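Local coordinates for NAD-dependent deacetylase 2 (Archaeoglobus fulgidus, PDB 1S7G), which removes acetyl groups from protein lysines at the expense of NAD, notably from the chromatin protein Alba, whose DNA binding it thereby strengthens, at the interface of chains A and B and the interface of chains A and C. Coordinates in Å, arbitrary orientation; residue numbers count along the deposited sequence, not the author numbering. Chains: chain A/B/C, NAD-dependent deacetylase 2.

Contact 1: the interface of chains A and B. Residues chain A 95, 112; chain B 129, 131, 152.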
ATOM      1  N   LYS A  95       0.194  -1.107  -9.072  1.00 27.84           N
ATOM      2  CA  LYS A  95      -0.804  -1.298  -8.031  1.00 27.13           C
ATOM      3  C   LYS A  95      -0.749  -0.239  -6.944  1.00 27.76           C
ATOM      4  O   LYS A  95      -1.662  -0.132  -6.127  1.00 29.51           O
ATOM      5  CB  LYS A  95      -0.634  -2.683  -7.396  1.00 27.49           C
ATOM      6  CG  LYS A  95      -1.113  -3.823  -8.263  1.00 29.50           C
ATOM      7  CD  LYS A  95      -2.610  -3.745  -8.468  1.00 32.48           C
ATOM      8  CE  LYS A  95      -3.136  -4.990  -9.161  1.00 37.79           C
ATOM      9  NZ  LYS A  95      -2.561  -5.163 -10.527  1.00 36.97           N
ATOM     10  N   ARG A 112      -5.437   5.701  -8.417  1.00 30.76           N
ATOM     11  CA  ARG A 112      -6.388   5.390  -7.364  1.00 32.51           C
ATOM     12  C   ARG A 112      -5.717   5.077  -6.035  1.00 32.71           C
ATOM     13  O   ARG A 112      -6.348   5.178  -4.982  1.00 33.62           O
ATOM     14  CB  ARG A 112      -7.283   4.212  -7.770  1.00 38.36           C
ATOM     15  CG  ARG A 112      -8.119   4.453  -9.027  1.00 45.89           C
ATOM     16  CD  ARG A 112      -9.488   3.777  -8.924  1.00 51.63           C
ATOM     17  NE  ARG A 112      -9.400   2.379  -8.501  1.00 55.77           N
ATOM     18  CZ  ARG A 112      -8.834   1.409  -9.214  1.00 58.70           C
ATOM     19  NH1 ARG A 112      -8.300   1.674 -10.403  1.00 60.77           N
ATOM     20  NH2 ARG A 112      -8.798   0.170  -8.735  1.00 59.38           N
TER
ATOM     21  N   CYS B 129      -5.066  -7.019  -3.394  1.00 31.39           N
ATOM     22  CA  CYS B 129      -5.185  -6.152  -4.569  1.00 30.61           C
ATOM     23  C   CYS B 129      -5.449  -4.685  -4.228  1.00 28.94           C
ATOM     24  O   CYS B 129      -5.521  -3.838  -5.117  1.00 27.13           O
ATOM     25  CB  CYS B 129      -6.294  -6.661  -5.486  1.00 29.57           C
ATOM     26  SG  CYS B 129      -7.921  -6.087  -5.006  1.00 30.70           S
ATOM     27  N   GLU B 131      -8.182  -3.177  -3.095  1.00 29.75           N
ATOM     28  CA  GLU B 131      -9.493  -2.586  -3.333  1.00 31.70           C
ATOM     29  C   GLU B 131      -9.990  -2.106  -1.967  1.00 30.92           C
ATOM     30  O   GLU B 131      -9.823  -2.801  -0.964  1.00 31.26           O
ATOM     31  CB  GLU B 131     -10.463  -3.631  -3.888  1.00 32.86           C
ATOM     32  CG  GLU B 131     -11.763  -3.047  -4.407  1.00 39.88           C
ATOM     33  CD  GLU B 131     -11.539  -2.097  -5.568  1.00 44.28           C
ATOM     34  OE1 GLU B 131     -10.889  -2.505  -6.554  1.00 46.73           O
ATOM     35  OE2 GLU B 131     -12.010  -0.940  -5.496  1.00 48.72           O
ATOM     36  N   LYS B 152     -13.163  -8.164  -6.139  1.00 42.45           N
ATOM     37  CA  LYS B 152     -12.260  -7.997  -7.267  1.00 42.91           C
ATOM     38  C   LYS B 152     -11.270  -9.145  -7.491  1.00 42.69           C
ATOM     39  O   LYS B 152     -11.040  -9.556  -8.633  1.00 41.68           O
ATOM     40  CB  LYS B 152     -11.511  -6.668  -7.106  1.00 44.02           C
ATOM     41  CG  LYS B 152     -10.653  -6.264  -8.293  1.00 47.78           C
ATOM     42  CD  LYS B 152     -10.070  -4.877  -8.078  1.00 48.80           C
ATOM     43  CE  LYS B 152      -9.174  -4.453  -9.232  1.00 51.47           C
ATOM     44  NZ  LYS B 152      -8.766  -3.018  -9.106  1.00 50.12           N
TER
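A:Arg112 of one sirtuin copy faces B:Lys152 of the next, with the carboxylate of B:Glu131 close to both. Chain B presents the loops of its zinc-binding module, typical of sirtuins; B:Lys152 lies between the zinc ligands Cys150 and Cys153. The tighter part of the patch is where the guanidinium NH2 of A:Arg112 comes within 3.2 Å of the amine NZ of B:Lys152, a close approach of two basic groups and not a bond. B:Lys152 runs out fully extended, whereas A:Arg112 is bent at chi2 and chi3 (-145° and -49°), which swings its guanidinium toward chain B. B:Glu131 may ease this meeting of like charges: its OE1 makes a long salt bridge of 3.4 Å to NZ of B:Lys152, weak as a hydrogen bond. The same OE1 stands 4.0 Å from NH2 of A:Arg112, with the two planes almost parallel, which suggests electrostatic attraction rather than a direct bond. The looser side is that of A:Lys95, on strand 94-99, and the zinc ligand B:Cys129. The patch hides only 120 Å², so a lattice-dependent contact cannot be excluded. Across this loose side, methylene CD of A:Lys95 lies 4.4 Å from the backbone carbonyl O of B:Cys129.

Contact 2: the interface of chains A and C. Residues chain A 77; chain C 108, 135-136, 139.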
ATOM      1  N   GLU A  77      -0.690  21.467 -13.002  1.00 36.07           N
ATOM      2  CA  GLU A  77      -1.504  20.343 -13.431  1.00 36.10           C
ATOM      3  C   GLU A  77      -0.571  19.171 -13.676  1.00 33.63           C
ATOM      4  O   GLU A  77       0.620  19.354 -13.948  1.00 30.84           O
ATOM      5  CB  GLU A  77      -2.256  20.688 -14.723  1.00 40.36           C
ATOM      6  CG  GLU A  77      -3.145  21.915 -14.596  1.00 46.61           C
ATOM      7  CD  GLU A  77      -3.817  22.301 -15.904  1.00 50.88           C
ATOM      8  OE1 GLU A  77      -3.098  22.445 -16.924  1.00 51.91           O
ATOM      9  OE2 GLU A  77      -5.061  22.469 -15.903  1.00 50.92           O
TER
ATOM     10  N   ARG C 108      -7.344  13.647 -20.767  1.00 25.83           N
ATOM     11  CA  ARG C 108      -6.740  13.483 -19.454  1.00 28.20           C
ATOM     12  C   ARG C 108      -7.164  12.174 -18.805  1.00 27.43           C
ATOM     13  O   ARG C 108      -6.395  11.582 -18.054  1.00 27.87           O
ATOM     14  CB  ARG C 108      -7.096  14.666 -18.558  1.00 27.74           C
ATOM     15  CG  ARG C 108      -6.453  15.953 -19.032  1.00 35.26           C
ATOM     16  CD  ARG C 108      -6.761  17.130 -18.137  1.00 39.58           C
ATOM     17  NE  ARG C 108      -5.995  18.300 -18.551  1.00 46.37           N
ATOM     18  CZ  ARG C 108      -6.084  19.497 -17.977  1.00 50.94           C
ATOM     19  NH1 ARG C 108      -5.342  20.505 -18.422  1.00 51.10           N
ATOM     20  NH2 ARG C 108      -6.919  19.687 -16.958  1.00 53.20           N
ATOM     21  N   TRP C 135      -2.040  25.653 -22.693  1.00 27.99           N
ATOM     22  CA  TRP C 135      -2.783  26.218 -21.575  1.00 27.16           C
ATOM     23  C   TRP C 135      -1.982  26.230 -20.274  1.00 27.70           C
ATOM     24  O   TRP C 135      -2.190  27.096 -19.420  1.00 27.52           O
ATOM     25  CB  TRP C 135      -4.089  25.448 -21.365  1.00 26.48           C
ATOM     26  CG  TRP C 135      -4.874  25.940 -20.182  1.00 28.60           C
ATOM     27  CD1 TRP C 135      -5.246  25.217 -19.081  1.00 28.26           C
ATOM     28  CD2 TRP C 135      -5.385  27.263 -19.984  1.00 27.55           C
ATOM     29  NE1 TRP C 135      -5.959  26.012 -18.213  1.00 28.56           N
ATOM     30  CE2 TRP C 135      -6.057  27.272 -18.743  1.00 29.37           C
ATOM     31  CE3 TRP C 135      -5.340  28.445 -20.738  1.00 29.37           C
ATOM     32  CZ2 TRP C 135      -6.680  28.417 -18.238  1.00 28.18           C
ATOM     33  CZ3 TRP C 135      -5.959  29.585 -20.233  1.00 28.34           C
ATOM     34  CH2 TRP C 135      -6.620  29.558 -18.995  1.00 29.46           C
ATOM     35  N   SER C 136      -1.073  25.273 -20.121  1.00 28.68           N
ATOM     36  CA  SER C 136      -0.252  25.195 -18.916  1.00 30.91           C
ATOM     37  C   SER C 136       0.620  26.432 -18.724  1.00 32.70           C
ATOM     38  O   SER C 136       1.054  26.728 -17.607  1.00 34.25           O
ATOM     39  CB  SER C 136       0.635  23.951 -18.957  1.00 31.86           C
ATOM     40  OG  SER C 136       1.409  23.921 -20.140  1.00 32.37           O
ATOM     41  N   VAL C 139      -2.309  29.012 -17.235  1.00 33.18           N
ATOM     42  CA  VAL C 139      -3.175  28.556 -16.148  1.00 35.50           C
ATOM     43  C   VAL C 139      -2.878  29.223 -14.807  1.00 35.96           C
ATOM     44  O   VAL C 139      -3.790  29.494 -14.028  1.00 34.70           O
ATOM     45  CB  VAL C 139      -3.095  27.011 -15.986  1.00 36.56           C
ATOM     46  CG1 VAL C 139      -1.738  26.609 -15.429  1.00 36.07           C
ATOM     47  CG2 VAL C 139      -4.219  26.521 -15.097  1.00 37.93           C
TER
HETATM   48  O   HOH W   1      -7.109  24.570 -16.149  1.00 53.97           O
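A:Glu77 pushes its carboxylate between C:Arg108 and C:Trp135, meeting a guanidinium on one side and reaching an indole through water on the other. The contact joins two sirtuin copies of the deposited assembly and may or may not be a biological interface. The glutamate and arginine chains cross at about a right angle, and their flat groups stand 89° apart, so the pair does not form the coplanar, two-pronged salt bridge. Instead NH1 of C:Arg108 sits well out of the carboxylate plane, toward one face, 3.2 Å from OE2 and 3.3 Å from OE1 of A:Glu77. The hydrogen bond from NH1 to OE2 is weak, bent to 141° at the hydrogen, and charge attraction may supply much of the hold. C:Arg108 is extended from CG to NE (chi3 173°), which carries the guanidinium out to the chain A loop. Toward the indole, OE2 of A:Glu77 pairs with water 1 at 2.9 Å, and NE1 of C:Trp135 lies 2.8 Å from the same water, which sits at the ring's edge in its plane. CG2 of C:Val139 lies 4.2 Å from OE2 of A:Glu77, a loose apolar neighbour. Replacing A:Glu77 with an alanine would probably leave C:Arg108 without its acidic mate across the interface and water 1 without its anchor in chain A. In the fold, A:Glu77 occupies a loop between helices 60-69 and 80-90; its partners come from helix 105-109, 3-10 turn 135-137 and the start of helix 139-143.

Contact 3: the interface of chains A and C. Residues chain A 74-75, 108, 135, 139; chain C 74-75, 143.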
ATOM      1  N   LEU A  74       0.933  27.163  -7.940  1.00 49.95           N
ATOM      2  CA  LEU A  74      -0.164  26.776  -7.058  1.00 46.86           C
ATOM      3  C   LEU A  74      -1.256  26.067  -7.852  1.00 44.51           C
ATOM      4  O   LEU A  74      -2.034  25.287  -7.296  1.00 43.41           O
ATOM      5  CB  LEU A  74      -0.756  28.006  -6.365  1.00 46.60           C
ATOM      6  CG  LEU A  74       0.159  28.719  -5.365  1.00 49.28           C
ATOM      7  CD1 LEU A  74      -0.460  30.047  -4.936  1.00 49.48           C
ATOM      8  CD2 LEU A  74       0.394  27.812  -4.163  1.00 48.83           C
ATOM      9  N   PHE A  75      -1.319  26.334  -9.151  1.00 40.33           N
ATOM     10  CA  PHE A  75      -2.335  25.698  -9.973  1.00 39.66           C
ATOM     11  C   PHE A  75      -1.750  24.741 -10.993  1.00 38.68           C
ATOM     12  O   PHE A  75      -2.338  24.500 -12.049  1.00 41.22           O
ATOM     13  CB  PHE A  75      -3.206  26.752 -10.656  1.00 36.18           C
ATOM     14  CG  PHE A  75      -3.929  27.636  -9.691  1.00 36.10           C
ATOM     15  CD1 PHE A  75      -3.319  28.777  -9.180  1.00 35.84           C
ATOM     16  CD2 PHE A  75      -5.205  27.302  -9.248  1.00 36.49           C
ATOM     17  CE1 PHE A  75      -3.971  29.573  -8.241  1.00 35.09           C
ATOM     18  CE2 PHE A  75      -5.865  28.091  -8.306  1.00 36.55           C
ATOM     19  CZ  PHE A  75      -5.247  29.229  -7.804  1.00 35.60           C
ATOM     20  N   ARG A 108      -5.016  13.594  -9.141  1.00 29.56           N
ATOM     21  CA  ARG A 108      -5.643  14.397 -10.183  1.00 31.32           C
ATOM     22  C   ARG A 108      -5.406  13.788 -11.562  1.00 30.93           C
ATOM     23  O   ARG A 108      -6.166  14.047 -12.492  1.00 32.63           O
ATOM     24  CB  ARG A 108      -5.112  15.836 -10.141  1.00 31.84           C
ATOM     25  CG  ARG A 108      -5.683  16.647  -8.978  1.00 35.54           C
ATOM     26  CD  ARG A 108      -4.968  17.975  -8.796  1.00 37.54           C
ATOM     27  NE  ARG A 108      -5.114  18.857  -9.951  1.00 39.54           N
ATOM     28  CZ  ARG A 108      -4.549  20.058 -10.046  1.00 41.33           C
ATOM     29  NH1 ARG A 108      -4.735  20.797 -11.133  1.00 44.07           N
ATOM     30  NH2 ARG A 108      -3.795  20.522  -9.055  1.00 42.05           N
ATOM     31  N   TRP A 135      -7.958  23.124   0.788  1.00 30.39           N
ATOM     32  CA  TRP A 135      -6.989  24.127   0.363  1.00 28.97           C
ATOM     33  C   TRP A 135      -7.594  25.050  -0.700  1.00 30.12           C
ATOM     34  O   TRP A 135      -7.183  26.200  -0.845  1.00 28.95           O
ATOM     35  CB  TRP A 135      -5.756  23.430  -0.197  1.00 27.43           C
ATOM     36  CG  TRP A 135      -4.739  24.341  -0.786  1.00 26.90           C
ATOM     37  CD1 TRP A 135      -4.198  24.253  -2.034  1.00 27.56           C
ATOM     38  CD2 TRP A 135      -4.075  25.431  -0.136  1.00 24.65           C
ATOM     39  NE1 TRP A 135      -3.233  25.215  -2.202  1.00 27.43           N
ATOM     40  CE2 TRP A 135      -3.135  25.953  -1.053  1.00 25.52           C
ATOM     41  CE3 TRP A 135      -4.178  26.015   1.128  1.00 25.37           C
ATOM     42  CZ2 TRP A 135      -2.303  27.030  -0.745  1.00 25.57           C
ATOM     43  CZ3 TRP A 135      -3.347  27.094   1.437  1.00 26.82           C
ATOM     44  CH2 TRP A 135      -2.425  27.588   0.501  1.00 27.66           C
ATOM     45  N   VAL A 139      -6.474  29.038  -1.448  1.00 39.74           N
ATOM     46  CA  VAL A 139      -5.501  29.244  -2.520  1.00 43.11           C
ATOM     47  C   VAL A 139      -5.390  30.661  -3.063  1.00 44.63           C
ATOM     48  O   VAL A 139      -4.315  31.264  -3.030  1.00 43.75           O
ATOM     49  CB  VAL A 139      -5.757  28.307  -3.719  1.00 43.87           C
ATOM     50  CG1 VAL A 139      -4.701  27.232  -3.755  1.00 42.64           C
ATOM     51  CG2 VAL A 139      -7.141  27.702  -3.629  1.00 42.97           C
TER
ATOM     52  N   LEU C  74     -11.875  24.695  -8.848  1.00 64.82           N
ATOM     53  CA  LEU C  74     -10.416  24.603  -8.844  1.00 64.05           C
ATOM     54  C   LEU C  74      -9.910  23.167  -8.854  1.00 62.72           C
ATOM     55  O   LEU C  74     -10.547  22.264  -8.304  1.00 62.34           O
ATOM     56  CB  LEU C  74      -9.840  25.323  -7.620  1.00 64.66           C
ATOM     57  CG  LEU C  74      -9.984  26.843  -7.563  1.00 65.71           C
ATOM     58  CD1 LEU C  74      -9.451  27.349  -6.232  1.00 65.48           C
ATOM     59  CD2 LEU C  74      -9.232  27.480  -8.726  1.00 65.15           C
ATOM     60  N   PHE C  75      -8.750  22.973  -9.479  1.00 61.18           N
ATOM     61  CA  PHE C  75      -8.117  21.662  -9.574  1.00 60.52           C
ATOM     62  C   PHE C  75      -9.051  20.638 -10.213  1.00 59.60           C
ATOM     63  O   PHE C  75      -8.992  19.445  -9.903  1.00 59.99           O
ATOM     64  CB  PHE C  75      -7.693  21.184  -8.181  1.00 59.62           C
ATOM     65  CG  PHE C  75      -6.991  22.235  -7.371  1.00 59.11           C
ATOM     66  CD1 PHE C  75      -5.907  22.933  -7.899  1.00 59.31           C
ATOM     67  CD2 PHE C  75      -7.416  22.532  -6.080  1.00 58.04           C
ATOM     68  CE1 PHE C  75      -5.257  23.915  -7.153  1.00 58.80           C
ATOM     69  CE2 PHE C  75      -6.774  23.510  -5.327  1.00 58.43           C
ATOM     70  CZ  PHE C  75      -5.691  24.205  -5.866  1.00 58.98           C
ATOM     71  N   ASN C 143      -5.721  31.826 -13.132  1.00 34.57           N
ATOM     72  CA  ASN C 143      -6.285  31.615 -11.805  1.00 35.03           C
ATOM     73  C   ASN C 143      -5.896  32.679 -10.781  1.00 35.00           C
ATOM     74  O   ASN C 143      -6.528  32.796  -9.736  1.00 35.91           O
ATOM     75  CB  ASN C 143      -5.930  30.211 -11.313  1.00 32.65           C
ATOM     76  CG  ASN C 143      -6.735  29.142 -12.022  1.00 37.34           C
ATOM     77  OD1 ASN C 143      -7.966  29.122 -11.934  1.00 40.35           O
ATOM     78  ND2 ASN C 143      -6.053  28.256 -12.743  1.00 37.47           N
TER
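Where two sirtuin copies meet, the phenyl ring of A:Phe75 takes the side chain of C:Asn143 on one face, with CB 3.4 Å from the ring centroid in a CH-pi contact. The asparagine amide continues the overlap, its plane only 19° from that of the ring. At the rim of the same ring, CE2 of A:Phe75 meets methyl CD2 of C:Leu74 at 3.4 Å. The matching C:Phe75 is used differently, burying 106 Å² against chain A where A:Phe75 buries 46 Å² against chain C; a different backbone conformation may contribute. Its CB lies over the centre of one face of the A:Arg108 guanidinium, and ring atom CD1 stands 3.4 Å from NH2 of that arginine. With the two planes 50° apart, this is an oblique packing and not a parallel stack. CB of C:Leu74 lies over the rim of one face of the C:Phe75 ring. That ring reaches into chain A, where CE1 comes 3.5 Å from the backbone O of A:Leu74. CZ then meets CG1 of A:Val139 at 3.8 Å; the indole of A:Trp135, with CA of A:Val139 on one face, is farther off. A:Val139 and C:Leu74 reach toward each other tip to tip, and their methyls CG2 and CD1 press close at 3.5 Å.

Contacts 2 and 3 belong to one A-C interface, about 11 Å apart between the centres of their C-alpha atoms, whereas contact 1 joins A to B, its centre about 28 and 27 Å from theirs. The same positions serve twice, as C:Arg108, C:Trp135 and C:Val139 in contact 2 and as A:Arg108, A:Trp135 and A:Val139 in contact 3. They receive residues of the partner's 74-77 stretch, A:Glu77 in contact 2 and C:Leu74 and C:Phe75 in contact 3. The exchange is reciprocal but unequal, as the interface is not an exact two-fold. Chain A thus touches two neighbours through separate surfaces in the five-copy deposited assembly, which may not be the one that forms in solution.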